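Local coordinates for protein pectinesterase A (Erwinia chrysanthemi, PDB 2NTP) that hydrolyses the methyl esters of polygalacturonan in plant cell-wall pectin, releasing methanol, a reaction that probably begins the maceration and soft-rotting of plant tissue, at residues F294-S306 with K315-E327. Residues are numbered along the deposited sequence; the frame is centred on the assembly and turned at random.
Sequences FNPEDSRFFEYKS and KDRRQLTDAQAAE
A single parallel beta bridge between E303 and Q319 pairs the edge strand 300-304 with the returning chain: E303 N donates to R318 O (3.1 Å), and L320 N donates to E303 O (2.9 Å). Beside it, the R317 guanidinium takes the E303 carboxylate side-on. R317 NE meets the syn lone pair of E303 OE1 (2.8 Å, 171° at the hydrogen) and R317 NH2 meets E303 OE2 (2.9 Å), with the two planes only 19° apart. S306 OG gives OE2 a second donor from its anti side, and G310 O also binds R317 NH2, so both charged groups are held against rotation. Strand 300-304 is the last in a long parallel sheet of the right-handed parallel beta-helix fold of pectinesterases. Toward the start of the strand, R318, bent at chi2 and chi3, reaches back to the turn before it, where NH1 (3.0 Å) and NH2 (2.8 Å) both grip S299 O, close to the guanidinium plane. F301 O and E297 O lie over its opposite faces. Further along, Y304 CG is anti to the backbone N (chi1 180°), directing the ring to the helix 322-325: A325 CB sits 3.4 Å from the ring centroid, a CH-pi contact almost on the normal, while K305 CG covers the other face. Y304 OH donates to D322 OD1 (2.6 Å), arriving from above the carboxylate plane. L320 CD2 packs on F302 CB.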
ATOM      1  N   PHE A 294       6.435 -11.700  17.191  1.00  9.90           N
ATOM      2  CA  PHE A 294       5.745 -10.505  17.644  1.00  9.99           C
ATOM      3  C   PHE A 294       4.244 -10.756  17.585  1.00 10.25           C
ATOM      4  O   PHE A 294       3.714 -11.152  16.545  1.00 10.13           O
ATOM      5  CB  PHE A 294       6.148  -9.309  16.791  1.00 10.05           C
ATOM      6  CG  PHE A 294       7.626  -9.065  16.772  1.00  9.59           C
ATOM      7  CD1 PHE A 294       8.259  -8.456  17.854  1.00 10.06           C
ATOM      8  CD2 PHE A 294       8.391  -9.457  15.676  1.00  9.83           C
ATOM      9  CE1 PHE A 294       9.640  -8.228  17.836  1.00  9.69           C
ATOM     10  CE2 PHE A 294       9.768  -9.237  15.649  1.00  9.76           C
ATOM     11  CZ  PHE A 294      10.392  -8.620  16.734  1.00  9.84           C
ATOM     12  N   ASN A 295       3.576 -10.544  18.715  1.00 10.53           N
ATOM     13  CA  ASN A 295       2.184 -10.954  18.882  1.00 11.06           C
ATOM     14  C   ASN A 295       1.184  -9.811  18.742  1.00 11.02           C
ATOM     15  O   ASN A 295       1.482  -8.674  19.121  1.00 10.37           O
ATOM     16  CB  ASN A 295       2.011 -11.653  20.235  1.00 11.69           C
ATOM     17  CG  ASN A 295       2.870 -12.902  20.364  1.00 13.03           C
ATOM     18  OD1 ASN A 295       2.969 -13.714  19.437  1.00 15.80           O
ATOM     19  ND2 ASN A 295       3.489 -13.067  21.526  1.00 16.73           N
ATOM     20  N   PRO A 296      -0.016 -10.110  18.202  1.00 11.24           N
ATOM     21  CA  PRO A 296      -1.008  -9.061  17.988  1.00 11.59           C
ATOM     22  C   PRO A 296      -1.474  -8.390  19.287  1.00 11.84           C
ATOM     23  O   PRO A 296      -1.778  -7.195  19.284  1.00 11.81           O
ATOM     24  CB  PRO A 296      -2.164  -9.802  17.301  1.00 11.42           C
ATOM     25  CG  PRO A 296      -1.987 -11.237  17.687  1.00 11.53           C
ATOM     26  CD  PRO A 296      -0.505 -11.428  17.749  1.00 11.30           C
ATOM     27  N   GLU A 297      -1.505  -9.145  20.386  1.00 12.43           N
ATOM     28  CA  GLU A 297      -1.947  -8.602  21.674  1.00 13.28           C
ATOM     29  C   GLU A 297      -0.972  -7.555  22.231  1.00 13.10           C
ATOM     30  O   GLU A 297      -1.349  -6.723  23.063  1.00 13.69           O
ATOM     31  CB  GLU A 297      -2.207  -9.724  22.694  1.00 13.70           C
ATOM     32  CG  GLU A 297      -0.987 -10.560  23.058  1.00 16.20           C
ATOM     33  CD  GLU A 297      -0.858 -11.839  22.245  1.00 18.89           C
ATOM     34  OE1 GLU A 297      -1.341 -11.896  21.089  1.00 17.95           O
ATOM     35  OE2 GLU A 297      -0.253 -12.801  22.775  1.00 21.46           O
ATOM     36  N   ASP A 298       0.272  -7.599  21.756  1.00 12.73           N
ATOM     37  CA  ASP A 298       1.291  -6.624  22.141  1.00 12.72           C
ATOM     38  C   ASP A 298       1.376  -5.454  21.162  1.00 12.03           C
ATOM     39  O   ASP A 298       2.194  -4.546  21.335  1.00 12.09           O
ATOM     40  CB  ASP A 298       2.658  -7.304  22.247  1.00 12.94           C
ATOM     41  CG  ASP A 298       2.685  -8.407  23.292  1.00 14.30           C
ATOM     42  OD1 ASP A 298       2.058  -8.242  24.359  1.00 16.06           O
ATOM     43  OD2 ASP A 298       3.343  -9.438  23.042  1.00 15.77           O
ATOM     44  N   SER A 299       0.533  -5.490  20.133  1.00 11.26           N
ATOM     45  CA  SER A 299       0.538  -4.482  19.076  1.00 10.58           C
ATOM     46  C   SER A 299      -0.711  -3.603  19.170  1.00 10.15           C
ATOM     47  O   SER A 299      -1.640  -3.920  19.918  1.00 10.50           O
ATOM     48  CB  SER A 299       0.619  -5.163  17.709  1.00 10.37           C
ATOM     49  OG  SER A 299       1.702  -6.081  17.679  1.00 10.09           O
ATOM     50  N   ARG A 300      -0.734  -2.509  18.411  1.00  9.52           N
ATOM     51  CA  ARG A 300      -1.828  -1.535  18.493  1.00  9.01           C
ATOM     52  C   ARG A 300      -2.894  -1.842  17.444  1.00  8.75           C
ATOM     53  O   ARG A 300      -3.064  -1.111  16.463  1.00  8.35           O
ATOM     54  CB  ARG A 300      -1.300  -0.099  18.384  1.00  8.99           C
ATOM     55  CG  ARG A 300      -0.396   0.311  19.541  1.00  9.34           C
ATOM     56  CD  ARG A 300       0.175   1.703  19.346  1.00  9.39           C
ATOM     57  NE  ARG A 300       1.274   1.729  18.382  1.00  9.06           N
ATOM     58  CZ  ARG A 300       1.863   2.840  17.945  1.00  8.65           C
ATOM     59  NH1 ARG A 300       1.451   4.030  18.371  1.00 10.64           N
ATOM     60  NH2 ARG A 300       2.855   2.766  17.075  1.00  8.27           N
ATOM     61  N   PHE A 301      -3.598  -2.948  17.674  1.00  8.64           N
ATOM     62  CA  PHE A 301      -4.584  -3.481  16.739  1.00  8.43           C
ATOM     63  C   PHE A 301      -5.991  -3.329  17.313  1.00  8.55           C
ATOM     64  O   PHE A 301      -6.329  -3.975  18.316  1.00  8.82           O
ATOM     65  CB  PHE A 301      -4.311  -4.968  16.486  1.00  8.48           C
ATOM     66  CG  PHE A 301      -3.054  -5.265  15.694  1.00  7.85           C
ATOM     67  CD1 PHE A 301      -2.380  -4.278  14.980  1.00  8.86           C
ATOM     68  CD2 PHE A 301      -2.578  -6.576  15.627  1.00  8.12           C
ATOM     69  CE1 PHE A 301      -1.232  -4.587  14.239  1.00  8.72           C
ATOM     70  CE2 PHE A 301      -1.436  -6.897  14.881  1.00  8.67           C
ATOM     71  CZ  PHE A 301      -0.763  -5.898  14.188  1.00  8.93           C
ATOM     72  N   PHE A 302      -6.809  -2.484  16.683  1.00  8.64           N
ATOM     73  CA  PHE A 302      -8.148  -2.185  17.210  1.00  8.88           C
ATOM     74  C   PHE A 302      -9.217  -2.078  16.137  1.00  8.60           C
ATOM     75  O   PHE A 302      -8.924  -1.787  14.978  1.00  7.97           O
ATOM     76  CB  PHE A 302      -8.138  -0.878  18.010  1.00  9.67           C
ATOM     77  CG  PHE A 302      -7.164  -0.866  19.154  1.00 10.24           C
ATOM     78  CD1 PHE A 302      -7.492  -1.461  20.371  1.00 12.00           C
ATOM     79  CD2 PHE A 302      -5.925  -0.249  19.019  1.00 11.54           C
ATOM     80  CE1 PHE A 302      -6.588  -1.449  21.436  1.00 12.60           C
ATOM     81  CE2 PHE A 302      -5.015  -0.235  20.077  1.00 12.19           C
ATOM     82  CZ  PHE A 302      -5.351  -0.837  21.285  1.00 12.00           C
ATOM     83  N   GLU A 303     -10.466  -2.297  16.550  1.00  8.27           N
ATOM     84  CA  GLU A 303     -11.629  -2.084  15.702  1.00  8.21           C
ATOM     85  C   GLU A 303     -12.658  -1.212  16.409  1.00  8.44           C
ATOM     86  O   GLU A 303     -12.685  -1.128  17.640  1.00  8.41           O
ATOM     87  CB  GLU A 303     -12.286  -3.412  15.334  1.00  8.28           C
ATOM     88  CG  GLU A 303     -11.514  -4.249  14.342  1.00  8.11           C
ATOM     89  CD  GLU A 303     -12.092  -5.638  14.225  1.00  8.94           C
ATOM     90  OE1 GLU A 303     -11.654  -6.525  14.982  1.00  8.82           O
ATOM     91  OE2 GLU A 303     -13.003  -5.831  13.394  1.00  8.74           O
ATOM     92  N   TYR A 304     -13.511  -0.578  15.615  1.00  8.59           N
ATOM     93  CA  TYR A 304     -14.641   0.163  16.136  1.00  9.02           C
ATOM     94  C   TYR A 304     -15.808  -0.020  15.180  1.00  8.93           C
ATOM     95  O   TYR A 304     -15.735   0.372  14.021  1.00  8.72           O
ATOM     96  CB  TYR A 304     -14.296   1.645  16.296  1.00  9.51           C
ATOM     97  CG  TYR A 304     -15.441   2.485  16.829  1.00 10.27           C
ATOM     98  CD1 TYR A 304     -15.803   2.435  18.177  1.00 10.84           C
ATOM     99  CD2 TYR A 304     -16.158   3.331  15.985  1.00 11.02           C
ATOM    100  CE1 TYR A 304     -16.852   3.210  18.668  1.00 11.41           C
ATOM    101  CE2 TYR A 304     -17.209   4.114  16.465  1.00 11.76           C
ATOM    102  CZ  TYR A 304     -17.549   4.047  17.806  1.00 11.50           C
ATOM    103  OH  TYR A 304     -18.590   4.817  18.280  1.00 12.78           O
ATOM    104  N   LYS A 305     -16.862  -0.656  15.678  1.00  8.93           N
ATOM    105  CA  LYS A 305     -18.110  -0.853  14.937  1.00  9.01           C
ATOM    106  C   LYS A 305     -17.918  -1.470  13.544  1.00  8.65           C
ATOM    107  O   LYS A 305     -18.511  -1.021  12.560  1.00  8.47           O
ATOM    108  CB  LYS A 305     -18.924   0.452  14.893  1.00  9.52           C
ATOM    109  CG  LYS A 305     -19.298   0.936  16.290  1.00 11.47           C
ATOM    110  CD  LYS A 305     -20.280   2.088  16.275  1.00 15.51           C
ATOM    111  CE  LYS A 305     -20.810   2.333  17.682  1.00 17.76           C
ATOM    112  NZ  LYS A 305     -21.838   3.414  17.738  1.00 20.06           N
ATOM    113  N   SER A 306     -17.086  -2.509  13.475  1.00  8.26           N
ATOM    114  CA  SER A 306     -17.010  -3.314  12.266  1.00  8.26           C
ATOM    115  C   SER A 306     -18.369  -3.978  12.040  1.00  8.58           C
ATOM    116  O   SER A 306     -19.129  -4.198  12.985  1.00  8.57           O
ATOM    117  CB  SER A 306     -15.910  -4.368  12.370  1.00  8.32           C
ATOM    118  OG  SER A 306     -14.637  -3.773  12.538  1.00  7.44           O
ATOM    119  N   LYS A 315     -12.287 -11.340  22.880  1.00 21.87           N
ATOM    120  CA  LYS A 315     -11.099 -10.875  23.600  1.00 22.10           C
ATOM    121  C   LYS A 315      -9.855 -10.772  22.709  1.00 21.41           C
ATOM    122  O   LYS A 315      -8.933 -10.023  23.018  1.00 21.66           O
ATOM    123  CB  LYS A 315     -10.821 -11.743  24.837  1.00 22.14           C
ATOM    124  CG  LYS A 315     -10.744 -13.244  24.583  1.00 22.97           C
ATOM    125  CD  LYS A 315     -10.865 -14.041  25.888  1.00 23.62           C
ATOM    126  CE  LYS A 315     -12.292 -14.021  26.440  1.00 25.91           C
ATOM    127  NZ  LYS A 315     -12.412 -14.743  27.744  1.00 27.47           N
ATOM    128  N   ASP A 316      -9.851 -11.516  21.602  1.00 20.72           N
ATOM    129  CA  ASP A 316      -8.747 -11.492  20.640  1.00 19.93           C
ATOM    130  C   ASP A 316      -8.877 -10.340  19.636  1.00 18.70           C
ATOM    131  O   ASP A 316      -7.976 -10.104  18.823  1.00 18.28           O
ATOM    132  CB  ASP A 316      -8.668 -12.826  19.886  1.00 20.65           C
ATOM    133  CG  ASP A 316      -8.765 -14.030  20.810  1.00 22.62           C
ATOM    134  OD1 ASP A 316      -7.739 -14.716  21.005  1.00 25.13           O
ATOM    135  OD2 ASP A 316      -9.869 -14.290  21.342  1.00 25.46           O
ATOM    136  N   ARG A 317     -10.001  -9.635  19.692  1.00 17.07           N
ATOM    137  CA  ARG A 317     -10.246  -8.496  18.811  1.00 15.83           C
ATOM    138  C   ARG A 317     -10.710  -7.291  19.618  1.00 15.27           C
ATOM    139  O   ARG A 317     -11.908  -7.079  19.819  1.00 14.92           O
ATOM    140  CB  ARG A 317     -11.233  -8.869  17.700  1.00 15.74           C
ATOM    141  CG  ARG A 317     -10.598  -9.753  16.630  1.00 15.13           C
ATOM    142  CD  ARG A 317     -11.611 -10.310  15.654  1.00 13.80           C
ATOM    143  NE  ARG A 317     -12.057  -9.318  14.676  1.00 11.57           N
ATOM    144  CZ  ARG A 317     -12.705  -9.616  13.554  1.00 10.68           C
ATOM    145  NH1 ARG A 317     -12.962 -10.883  13.250  1.00 10.85           N
ATOM    146  NH2 ARG A 317     -13.083  -8.650  12.721  1.00  9.19           N
ATOM    147  N   ARG A 318      -9.735  -6.517  20.087  1.00 14.58           N
ATOM    148  CA  ARG A 318     -10.000  -5.380  20.961  1.00 14.54           C
ATOM    149  C   ARG A 318     -10.807  -4.293  20.268  1.00 14.16           C
ATOM    150  O   ARG A 318     -10.627  -4.024  19.075  1.00 13.43           O
ATOM    151  CB  ARG A 318      -8.701  -4.800  21.529  1.00 14.80           C
ATOM    152  CG  ARG A 318      -7.927  -5.765  22.421  1.00 16.44           C
ATOM    153  CD  ARG A 318      -6.566  -6.106  21.827  1.00 20.21           C
ATOM    154  NE  ARG A 318      -5.585  -5.082  22.156  1.00 21.46           N
ATOM    155  CZ  ARG A 318      -4.412  -4.909  21.555  1.00 21.33           C
ATOM    156  NH1 ARG A 318      -4.027  -5.687  20.548  1.00 20.78           N
ATOM    157  NH2 ARG A 318      -3.619  -3.932  21.967  1.00 22.19           N
ATOM    158  N   GLN A 319     -11.694  -3.675  21.040  1.00 13.80           N
ATOM    159  CA  GLN A 319     -12.618  -2.679  20.531  1.00 13.76           C
ATOM    160  C   GLN A 319     -12.360  -1.329  21.175  1.00 13.95           C
ATOM    161  O   GLN A 319     -12.068  -1.244  22.371  1.00 14.00           O
ATOM    162  CB  GLN A 319     -14.061  -3.108  20.805  1.00 13.76           C
ATOM    163  CG  GLN A 319     -14.421  -4.500  20.286  1.00 13.64           C
ATOM    164  CD  GLN A 319     -14.465  -4.581  18.769  1.00 13.72           C
ATOM    165  OE1 GLN A 319     -15.024  -3.708  18.103  1.00 13.63           O
ATOM    166  NE2 GLN A 319     -13.873  -5.637  18.215  1.00 13.00           N
ATOM    167  N   LEU A 320     -12.470  -0.275  20.376  1.00 13.91           N
ATOM    168  CA  LEU A 320     -12.389   1.085  20.894  1.00 14.11           C
ATOM    169  C   LEU A 320     -13.704   1.482  21.549  1.00 14.60           C
ATOM    170  O   LEU A 320     -14.777   1.056  21.115  1.00 14.38           O
ATOM    171  CB  LEU A 320     -12.074   2.078  19.769  1.00 13.81           C
ATOM    172  CG  LEU A 320     -10.777   1.952  18.967  1.00 13.28           C
ATOM    173  CD1 LEU A 320     -10.718   3.066  17.934  1.00 12.38           C
ATOM    174  CD2 LEU A 320      -9.544   1.988  19.868  1.00 13.03           C
ATOM    175  N   THR A 321     -13.611   2.304  22.592  1.00 15.54           N
ATOM    176  CA  THR A 321     -14.783   2.979  23.145  1.00 16.13           C
ATOM    177  C   THR A 321     -15.169   4.131  22.209  1.00 16.46           C
ATOM    178  O   THR A 321     -14.385   4.513  21.333  1.00 16.12           O
ATOM    179  CB  THR A 321     -14.499   3.553  24.551  1.00 16.23           C
ATOM    180  OG1 THR A 321     -13.478   4.553  24.459  1.00 16.93           O
ATOM    181  CG2 THR A 321     -14.048   2.454  25.518  1.00 16.66           C
ATOM    182  N   ASP A 322     -16.364   4.690  22.400  1.00 16.81           N
ATOM    183  CA  ASP A 322     -16.795   5.870  21.643  1.00 17.26           C
ATOM    184  C   ASP A 322     -15.792   7.022  21.780  1.00 17.14           C
ATOM    185  O   ASP A 322     -15.421   7.657  20.790  1.00 17.15           O
ATOM    186  CB  ASP A 322     -18.181   6.339  22.102  1.00 17.63           C
ATOM    187  CG  ASP A 322     -19.286   5.345  21.770  1.00 18.80           C
ATOM    188  OD1 ASP A 322     -19.127   4.532  20.827  1.00 19.11           O
ATOM    189  OD2 ASP A 322     -20.331   5.383  22.458  1.00 20.43           O
ATOM    190  N   ALA A 323     -15.354   7.277  23.012  1.00 17.12           N
ATOM    191  CA  ALA A 323     -14.363   8.315  23.301  1.00 16.84           C
ATOM    192  C   ALA A 323     -13.043   8.076  22.569  1.00 16.69           C
ATOM    193  O   ALA A 323     -12.456   9.012  22.021  1.00 16.58           O
ATOM    194  CB  ALA A 323     -14.129   8.426  24.805  1.00 17.25           C
ATOM    195  N   GLN A 324     -12.587   6.822  22.557  1.00 16.14           N
ATOM    196  CA  GLN A 324     -11.350   6.450  21.869  1.00 15.95           C
ATOM    197  C   GLN A 324     -11.484   6.589  20.353  1.00 15.28           C
ATOM    198  O   GLN A 324     -10.544   7.019  19.683  1.00 15.01           O
ATOM    199  CB  GLN A 324     -10.931   5.027  22.230  1.00 15.78           C
ATOM    200  CG  GLN A 324     -10.299   4.885  23.611  1.00 16.77           C
ATOM    201  CD  GLN A 324     -10.081   3.436  24.009  1.00 17.27           C
ATOM    202  OE1 GLN A 324     -10.823   2.542  23.596  1.00 17.62           O
ATOM    203  NE2 GLN A 324      -9.056   3.196  24.825  1.00 19.79           N
ATOM    204  N   ALA A 325     -12.658   6.232  19.828  1.00 14.73           N
ATOM    205  CA  ALA A 325     -12.952   6.356  18.395  1.00 14.58           C
ATOM    206  C   ALA A 325     -12.876   7.799  17.895  1.00 14.56           C
ATOM    207  O   ALA A 325     -12.504   8.041  16.748  1.00 14.51           O
ATOM    208  CB  ALA A 325     -14.308   5.758  18.076  1.00 14.56           C
ATOM    209  N   ALA A 326     -13.227   8.750  18.763  1.00 14.45           N
ATOM    210  CA  ALA A 326     -13.189  10.176  18.432  1.00 14.59           C
ATOM    211  C   ALA A 326     -11.770  10.697  18.196  1.00 14.67           C
ATOM    212  O   ALA A 326     -11.588  11.799  17.676  1.00 14.80           O
ATOM    213  CB  ALA A 326     -13.879  10.993  19.527  1.00 14.63           C
ATOM    214  N   GLU A 327     -10.773   9.899  18.578  1.00 14.60           N
ATOM    215  CA  GLU A 327      -9.370  10.264  18.379  1.00 14.95           C
ATOM    216  C   GLU A 327      -8.877   9.926  16.972  1.00 14.43           C
ATOM    217  O   GLU A 327      -7.745  10.260  16.613  1.00 14.39           O
ATOM    218  CB  GLU A 327      -8.474   9.584  19.417  1.00 15.26           C
ATOM    219  CG  GLU A 327      -8.808   9.914  20.873  1.00 17.59           C
ATOM    220  CD  GLU A 327      -8.662  11.391  21.214  1.00 20.68           C
ATOM    221  OE1 GLU A 327      -7.778  12.067  20.647  1.00 22.57           O
ATOM    222  OE2 GLU A 327      -9.435  11.876  22.068  1.00 23.31           O
TER
HETATM  223  O   HOH W   1      -9.869  -5.750  16.912  1.00  8.92           O
HETATM  224  O   HOH W   2     -14.872  -6.736  15.243  1.00 16.26           O
HETATM  225  O   HOH W   3     -16.775  -1.677  18.338  1.00 13.14           O
HETATM  226  O   HOH W   4     -22.095   3.116  20.746  1.00 79.71           O
HETATM  227  O   HOH W   5     -16.251  -4.173  15.683  1.00  9.74           O